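Local coordinates for protein alanine racemase (Enterococcus faecalis, PDB 3E6E) that belongs to the alanine racemase family, joining an N-terminal TIM-barrel domain to a C-terminal domain rich in beta strands, in a two-chain assembly, at residues P8-D14 / A246-E252; V299-R305 / D337-N342. The protein carries 1 engineered substitution. One frame throughout, in Å; residues are numbered along the deposited sequence.

Contact 1: residues P8-D14 / A246-E252; sequences PTRLHID and ALRLTSE
From Thr-9 and Leu-247 onward the segments are extended and antiparallel; Pro-8 (psi -2°) and Ala-246 (psi -21°) are not extended. The axes of strands 10-12 and 249-252 come to 4.9 Å at their closest, 147° between directions. Thr-9 faces Ser-251, Leu-11 Leu-249 and Asp-14 Ala-246. Arg-10 and Thr-250 form the hydrogen-bonded pair: Arg-10 N to Thr-250 O and Thr-250 N to Arg-10 O are both 2.9 Å. Beyond it come a weak bond from His-12 N to Arg-248 O (2.8 Å) and a good one from Asp-14 N, at the N-cap of helix 15-28, to Ala-246 O (2.7 Å).

Leucines suit the buried face. Leu-11 (chi1 t, chi2 p) turns CD1 to within 3.3 Å of Leu-249 CD1 (t, p) and 3.6 Å of Leu-247 CD1 (t, m). The 231 residues between the segments hold the eight parallel strands of the TIM barrel, so the N-terminal strand is built into the C-terminal domain's sheet, with strand 368-369 along its other edge.

Polar side chains gather on the other face and at the Ser-251 end. Thr-250 (p) brings OG1 to the His-12 ring edge (m, chi2 88°), 3.2 Å from CE1. Arg-248 (t-t-t) extends beside His-12, their CB atoms 3.9 Å apart. Hydroxyls suit Thr-9 (m) and Ser-251 (t): Ser-251 OG donates to Thr-9 OG1 (2.8 Å), which also bonds Pro-283 O. Arg-10, m-t-t, leads its guanidinium away to a salt bridge with Glu-369. Pro-8 CB lies 3.3 Å from Glu-252 CD (chi1 p); Pro-8 touches Asp-90 of the second subunit.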
loop_
_atom_site.group_PDB
_atom_site.type_symbol
_atom_site.label_atom_id
_atom_site.label_comp_id
_atom_site.label_asym_id
_atom_site.label_seq_id
_atom_site.Cartn_x
_atom_site.Cartn_y
_atom_site.Cartn_z
ATOM N N PRO A 8 17.049 6.300 4.113
ATOM C CA PRO A 8 17.732 5.077 3.681
ATOM C C PRO A 8 16.858 3.829 3.419
ATOM O O PRO A 8 17.376 2.779 3.021
ATOM C CB PRO A 8 18.760 4.853 4.791
ATOM C CG PRO A 8 18.083 5.442 6.000
ATOM C CD PRO A 8 17.501 6.720 5.452
ATOM N N THR A 9 15.550 3.917 3.630
ATOM C CA THR A 9 14.720 2.744 3.389
ATOM C C THR A 9 14.535 2.583 1.887
ATOM O O THR A 9 13.845 3.385 1.255
ATOM C CB THR A 9 13.346 2.877 4.052
ATOM O OG1 THR A 9 13.522 3.155 5.445
ATOM C CG2 THR A 9 12.558 1.581 3.912
ATOM N N ARG A 10 15.142 1.537 1.324
ATOM C CA ARG A 10 15.074 1.278 -0.117
ATOM C C ARG A 10 14.578 -0.108 -0.533
ATOM O O ARG A 10 14.713 -1.096 0.204
ATOM C CB ARG A 10 16.447 1.493 -0.752
ATOM C CG ARG A 10 16.997 2.884 -0.564
ATOM C CD ARG A 10 18.177 3.141 -1.495
ATOM N NE ARG A 10 18.536 4.556 -1.542
ATOM C CZ ARG A 10 17.646 5.546 -1.583
ATOM N NH1 ARG A 10 16.346 5.279 -1.575
ATOM N NH2 ARG A 10 18.050 6.807 -1.636
ATOM N N LEU A 11 14.033 -0.173 -1.745
ATOM C CA LEU A 11 13.513 -1.424 -2.310
ATOM C C LEU A 11 14.349 -1.777 -3.564
ATOM O O LEU A 11 14.085 -1.268 -4.645
ATOM C CB LEU A 11 12.029 -1.213 -2.663
ATOM C CG LEU A 11 10.978 -2.329 -2.631
ATOM C CD1 LEU A 11 11.114 -3.218 -1.402
ATOM C CD2 LEU A 11 9.608 -1.665 -2.654
ATOM N N HIS A 12 15.363 -2.630 -3.408
ATOM C CA HIS A 12 16.240 -3.011 -4.527
ATOM C C HIS A 12 15.688 -4.073 -5.457
ATOM O O HIS A 12 15.415 -5.206 -5.049
ATOM C CB HIS A 12 17.599 -3.488 -4.021
ATOM C CG HIS A 12 18.388 -2.420 -3.336
ATOM N ND1 HIS A 12 18.272 -2.159 -1.985
ATOM C CD2 HIS A 12 19.267 -1.509 -3.823
ATOM C CE1 HIS A 12 19.044 -1.131 -1.672
ATOM N NE2 HIS A 12 19.657 -0.718 -2.768
ATOM N N ILE A 13 15.556 -3.713 -6.723
ATOM C CA ILE A 13 15.025 -4.635 -7.703
ATOM C C ILE A 13 16.136 -5.154 -8.597
ATOM O O ILE A 13 17.016 -4.404 -9.004
ATOM C CB ILE A 13 13.922 -3.936 -8.500
ATOM C CG1 ILE A 13 12.739 -3.698 -7.557
ATOM C CG2 ILE A 13 13.523 -4.769 -9.713
ATOM C CD1 ILE A 13 11.711 -2.721 -8.045
ATOM N N ASP A 14 16.108 -6.453 -8.871
ATOM C CA ASP A 14 17.121 -7.104 -9.705
ATOM C C ASP A 14 16.501 -7.438 -11.061
ATOM O O ASP A 14 15.862 -8.485 -11.224
ATOM C CB ASP A 14 17.599 -8.383 -9.012
ATOM C CG ASP A 14 18.743 -9.069 -9.742
ATOM O OD1 ASP A 14 19.119 -10.183 -9.323
ATOM O OD2 ASP A 14 19.278 -8.506 -10.719
ATOM N N ALA A 246 13.566 -11.409 -7.443
ATOM C CA ALA A 246 14.026 -10.151 -8.013
ATOM C C ALA A 246 13.872 -8.983 -7.046
ATOM O O ALA A 246 14.523 -7.956 -7.203
ATOM C CB ALA A 246 13.257 -9.857 -9.290
ATOM N N LEU A 247 12.998 -9.150 -6.060
ATOM C CA LEU A 247 12.712 -8.132 -5.056
ATOM C C LEU A 247 13.695 -8.233 -3.900
ATOM O O LEU A 247 14.150 -9.321 -3.565
ATOM C CB LEU A 247 11.291 -8.332 -4.529
ATOM C CG LEU A 247 10.516 -7.251 -3.783
ATOM C CD1 LEU A 247 11.394 -6.582 -2.749
ATOM C CD2 LEU A 247 9.978 -6.253 -4.766
ATOM N N ARG A 248 13.997 -7.088 -3.288
ATOM C CA ARG A 248 14.914 -6.991 -2.149
ATOM C C ARG A 248 14.553 -5.728 -1.364
ATOM O O ARG A 248 14.251 -4.681 -1.951
ATOM C CB ARG A 248 16.351 -6.918 -2.649
ATOM C CG ARG A 248 17.350 -7.504 -1.705
ATOM C CD ARG A 248 18.723 -7.618 -2.353
ATOM N NE ARG A 248 19.682 -8.151 -1.387
ATOM C CZ ARG A 248 20.124 -7.494 -0.315
ATOM N NH1 ARG A 248 19.712 -6.261 -0.068
ATOM N NH2 ARG A 248 20.953 -8.090 0.532
ATOM N N LEU A 249 14.576 -5.814 -0.041
ATOM C CA LEU A 249 14.208 -4.658 0.775
ATOM C C LEU A 249 15.183 -4.383 1.908
ATOM O O LEU A 249 15.443 -5.257 2.746
ATOM C CB LEU A 249 12.817 -4.874 1.352
ATOM C CG LEU A 249 12.275 -3.878 2.364
ATOM C CD1 LEU A 249 12.022 -2.513 1.715
ATOM C CD2 LEU A 249 10.980 -4.441 2.909
ATOM N N THR A 250 15.708 -3.159 1.947
ATOM C CA THR A 250 16.666 -2.774 2.981
ATOM C C THR A 250 16.352 -1.429 3.599
ATOM O O THR A 250 15.499 -0.675 3.122
ATOM C CB THR A 250 18.105 -2.668 2.426
ATOM O OG1 THR A 250 18.094 -1.846 1.251
ATOM C CG2 THR A 250 18.691 -4.042 2.113
ATOM N N SER A 251 17.067 -1.135 4.675
ATOM C CA SER A 251 16.940 0.134 5.373
ATOM C C SER A 251 18.176 0.191 6.249
ATOM O O SER A 251 19.155 -0.511 5.978
ATOM C CB SER A 251 15.679 0.161 6.235
ATOM O OG SER A 251 15.423 1.473 6.712
ATOM N N GLU A 252 18.153 1.016 7.288
ATOM C CA GLU A 252 19.303 1.085 8.184
ATOM C C GLU A 252 18.976 1.726 9.520
ATOM O O GLU A 252 18.049 2.525 9.635
ATOM C CB GLU A 252 20.472 1.829 7.514
ATOM C CG GLU A 252 20.304 3.328 7.373
ATOM C CD GLU A 252 21.410 3.958 6.526
ATOM O OE1 GLU A 252 21.616 5.192 6.605
ATOM O OE2 GLU A 252 22.070 3.213 5.771
#

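Contact 2: residues V299-R305 / D337-N342; sequences VLVNGKR and DGNEEN
Two tight turns meet here: a type I' turn from Val-301 to Lys-304 and a type II' turn from Asp-337 to Glu-340. The axes of strands 299-301 and 340-342 come no closer than 7.7 Å, 140° between directions, so side chains make most of the contact. Asp-337 (chi1 t) points its carboxylate into the first turn, where OD1 accepts a 2.9 Å hydrogen bond from Gly-303 N; a short acidic side chain suits an amide that the turn's own 301-304 bonds leave unused. At Gly-338 both turns close up, its CA 4.3 Å from Gly-303 CA. Each of these glycines has a phi of 69°, and a CB on either would crowd the other's CA. Glu-340 (m, m) lays CB 3.5 Å from Leu-300 CD2 (Leu-300 is m, t) and forms a salt bridge from OE2 to Arg-305 NH1 at 3.1 Å. Arg-305, chi1 m and chi3 p, curls back to Asn-342, whose OD1 accepts a very short hydrogen bond (2.3 Å) from Arg-305 NH2. Asn-342 ND2 bonds Thr-298 O. The first turn closes the beta-hairpin of strands 298-301 and 304-309, which packs beside the small hairpin of strands 336-337 and 340-342, with strand 330-332 pairing along 298-301 and helix 344-351 following Asn-342.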
loop_
_atom_site.group_PDB
_atom_site.type_symbol
_atom_site.label_atom_id
_atom_site.label_comp_id
_atom_site.label_asym_id
_atom_site.label_seq_id
_atom_site.Cartn_x
_atom_site.Cartn_y
_atom_site.Cartn_z
ATOM N N VAL A 299 14.451 -9.238 11.454
ATOM C CA VAL A 299 15.163 -8.700 10.300
ATOM C C VAL A 299 16.659 -8.965 10.442
ATOM O O VAL A 299 17.098 -9.542 11.436
ATOM C CB VAL A 299 14.930 -7.196 10.139
ATOM C CG1 VAL A 299 13.458 -6.928 9.877
ATOM C CG2 VAL A 299 15.407 -6.467 11.374
ATOM N N LEU A 300 17.447 -8.518 9.468
ATOM C CA LEU A 300 18.876 -8.786 9.497
ATOM C C LEU A 300 19.830 -7.612 9.623
ATOM O O LEU A 300 19.791 -6.648 8.852
ATOM C CB LEU A 300 19.248 -9.620 8.272
ATOM C CG LEU A 300 18.431 -10.910 8.177
ATOM C CD1 LEU A 300 18.628 -11.560 6.811
ATOM C CD2 LEU A 300 18.851 -11.861 9.292
ATOM N N VAL A 301 20.710 -7.731 10.607
ATOM C CA VAL A 301 21.730 -6.730 10.885
ATOM C C VAL A 301 23.040 -7.506 10.980
ATOM O O VAL A 301 23.182 -8.396 11.805
ATOM C CB VAL A 301 21.429 -6.006 12.220
ATOM C CG1 VAL A 301 22.338 -4.783 12.379
ATOM C CG2 VAL A 301 19.945 -5.596 12.261
ATOM N N ASN A 302 23.986 -7.193 10.109
ATOM C CA ASN A 302 25.271 -7.885 10.104
ATOM C C ASN A 302 25.112 -9.398 10.126
ATOM O O ASN A 302 25.837 -10.098 10.842
ATOM C CB ASN A 302 26.127 -7.473 11.301
ATOM C CG ASN A 302 26.475 -6.009 11.292
ATOM O OD1 ASN A 302 26.709 -5.416 10.236
ATOM N ND2 ASN A 302 26.534 -5.413 12.481
ATOM N N GLY A 303 24.157 -9.902 9.354
ATOM C CA GLY A 303 23.956 -11.340 9.283
ATOM C C GLY A 303 23.411 -12.010 10.524
ATOM O O GLY A 303 23.406 -13.232 10.608
ATOM N N LYS A 304 22.960 -11.220 11.490
ATOM C CA LYS A 304 22.384 -11.761 12.719
ATOM C C LYS A 304 20.898 -11.401 12.704
ATOM O O LYS A 304 20.521 -10.334 12.221
ATOM C CB LYS A 304 23.056 -11.133 13.946
ATOM C CG LYS A 304 24.551 -11.406 14.090
ATOM C CD LYS A 304 24.830 -12.718 14.807
ATOM C CE LYS A 304 26.333 -12.898 15.061
ATOM N NZ LYS A 304 26.648 -14.022 15.992
ATOM N N ARG A 305 20.050 -12.278 13.225
ATOM C CA ARG A 305 18.621 -11.994 13.236
ATOM C C ARG A 305 18.246 -11.047 14.380
ATOM O O ARG A 305 18.813 -11.124 15.477
ATOM C CB ARG A 305 17.827 -13.304 13.322
ATOM C CG ARG A 305 18.317 -14.354 12.312
ATOM C CD ARG A 305 17.208 -15.222 11.739
ATOM N NE ARG A 305 16.251 -14.433 10.962
ATOM C CZ ARG A 305 16.028 -14.565 9.654
ATOM N NH1 ARG A 305 16.685 -15.460 8.926
ATOM N NH2 ARG A 305 15.137 -13.787 9.074
ATOM N N ASP A 337 21.909 -11.803 4.039
ATOM C CA ASP A 337 22.880 -11.088 4.856
ATOM C C ASP A 337 23.596 -12.194 5.603
ATOM O O ASP A 337 23.010 -12.862 6.462
ATOM C CB ASP A 337 22.185 -10.142 5.843
ATOM C CG ASP A 337 23.144 -9.116 6.469
ATOM O OD1 ASP A 337 22.704 -8.378 7.381
ATOM O OD2 ASP A 337 24.324 -9.041 6.049
ATOM N N GLY A 338 24.863 -12.391 5.269
ATOM C CA GLY A 338 25.600 -13.458 5.900
ATOM C C GLY A 338 24.960 -14.720 5.355
ATOM O O GLY A 338 24.738 -14.818 4.144
ATOM N N ASN A 339 24.642 -15.674 6.227
ATOM C CA ASN A 339 24.013 -16.905 5.775
ATOM C C ASN A 339 22.505 -16.922 6.011
ATOM O O ASN A 339 21.843 -17.898 5.671
ATOM C CB ASN A 339 24.646 -18.106 6.462
ATOM C CG ASN A 339 26.132 -18.170 6.247
ATOM O OD1 ASN A 339 26.618 -18.057 5.117
ATOM N ND2 ASN A 339 26.875 -18.366 7.331
ATOM N N GLU A 340 21.972 -15.849 6.593
ATOM C CA GLU A 340 20.541 -15.739 6.869
ATOM C C GLU A 340 19.787 -15.212 5.659
ATOM O O GLU A 340 20.340 -14.469 4.841
ATOM C CB GLU A 340 20.295 -14.798 8.048
ATOM C CG GLU A 340 20.933 -15.273 9.334
ATOM C CD GLU A 340 20.427 -16.640 9.761
ATOM O OE1 GLU A 340 21.110 -17.314 10.566
ATOM O OE2 GLU A 340 19.337 -17.034 9.296
ATOM N N GLU A 341 18.518 -15.589 5.547
ATOM C CA GLU A 341 17.688 -15.150 4.428
ATOM C C GLU A 341 16.260 -14.814 4.825
ATOM O O GLU A 341 15.584 -15.587 5.504
ATOM C CB GLU A 341 17.614 -16.231 3.334
ATOM C CG GLU A 341 18.408 -15.951 2.056
ATOM C CD GLU A 341 17.565 -16.032 0.767
ATOM O OE1 GLU A 341 17.010 -14.992 0.346
ATOM O OE2 GLU A 341 17.458 -17.136 0.179
ATOM N N ASN A 342 15.810 -13.643 4.400
ATOM C CA ASN A 342 14.438 -13.254 4.624
ATOM C C ASN A 342 13.878 -13.193 3.220
ATOM O O ASN A 342 14.413 -12.503 2.348
ATOM C CB ASN A 342 14.335 -11.908 5.322
ATOM C CG ASN A 342 14.112 -12.062 6.798
ATOM O OD1 ASN A 342 13.859 -13.166 7.263
ATOM N ND2 ASN A 342 14.185 -10.970 7.542
#

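Contact 1 closes before contact 2 opens, so the two follow in series along the chain. Their centres are 14 Å apart and their nearest atoms about 5 Å, without touching, and both reach the same mixed sheet of the C-terminal domain. Strand 330-332 connects them, pairing with strand 249-259 from contact 1 and with strand 298-301 from contact 2. They differ in reach: contact 1 ties the N-terminal end of the chain, which leads into the barrel domain, to strand 249-259, which comes after the last barrel strand, 220-223, whereas contact 2 is local to the C-terminal domain, its centre about 26 Å from the chain's centre against 17 Å for contact 1.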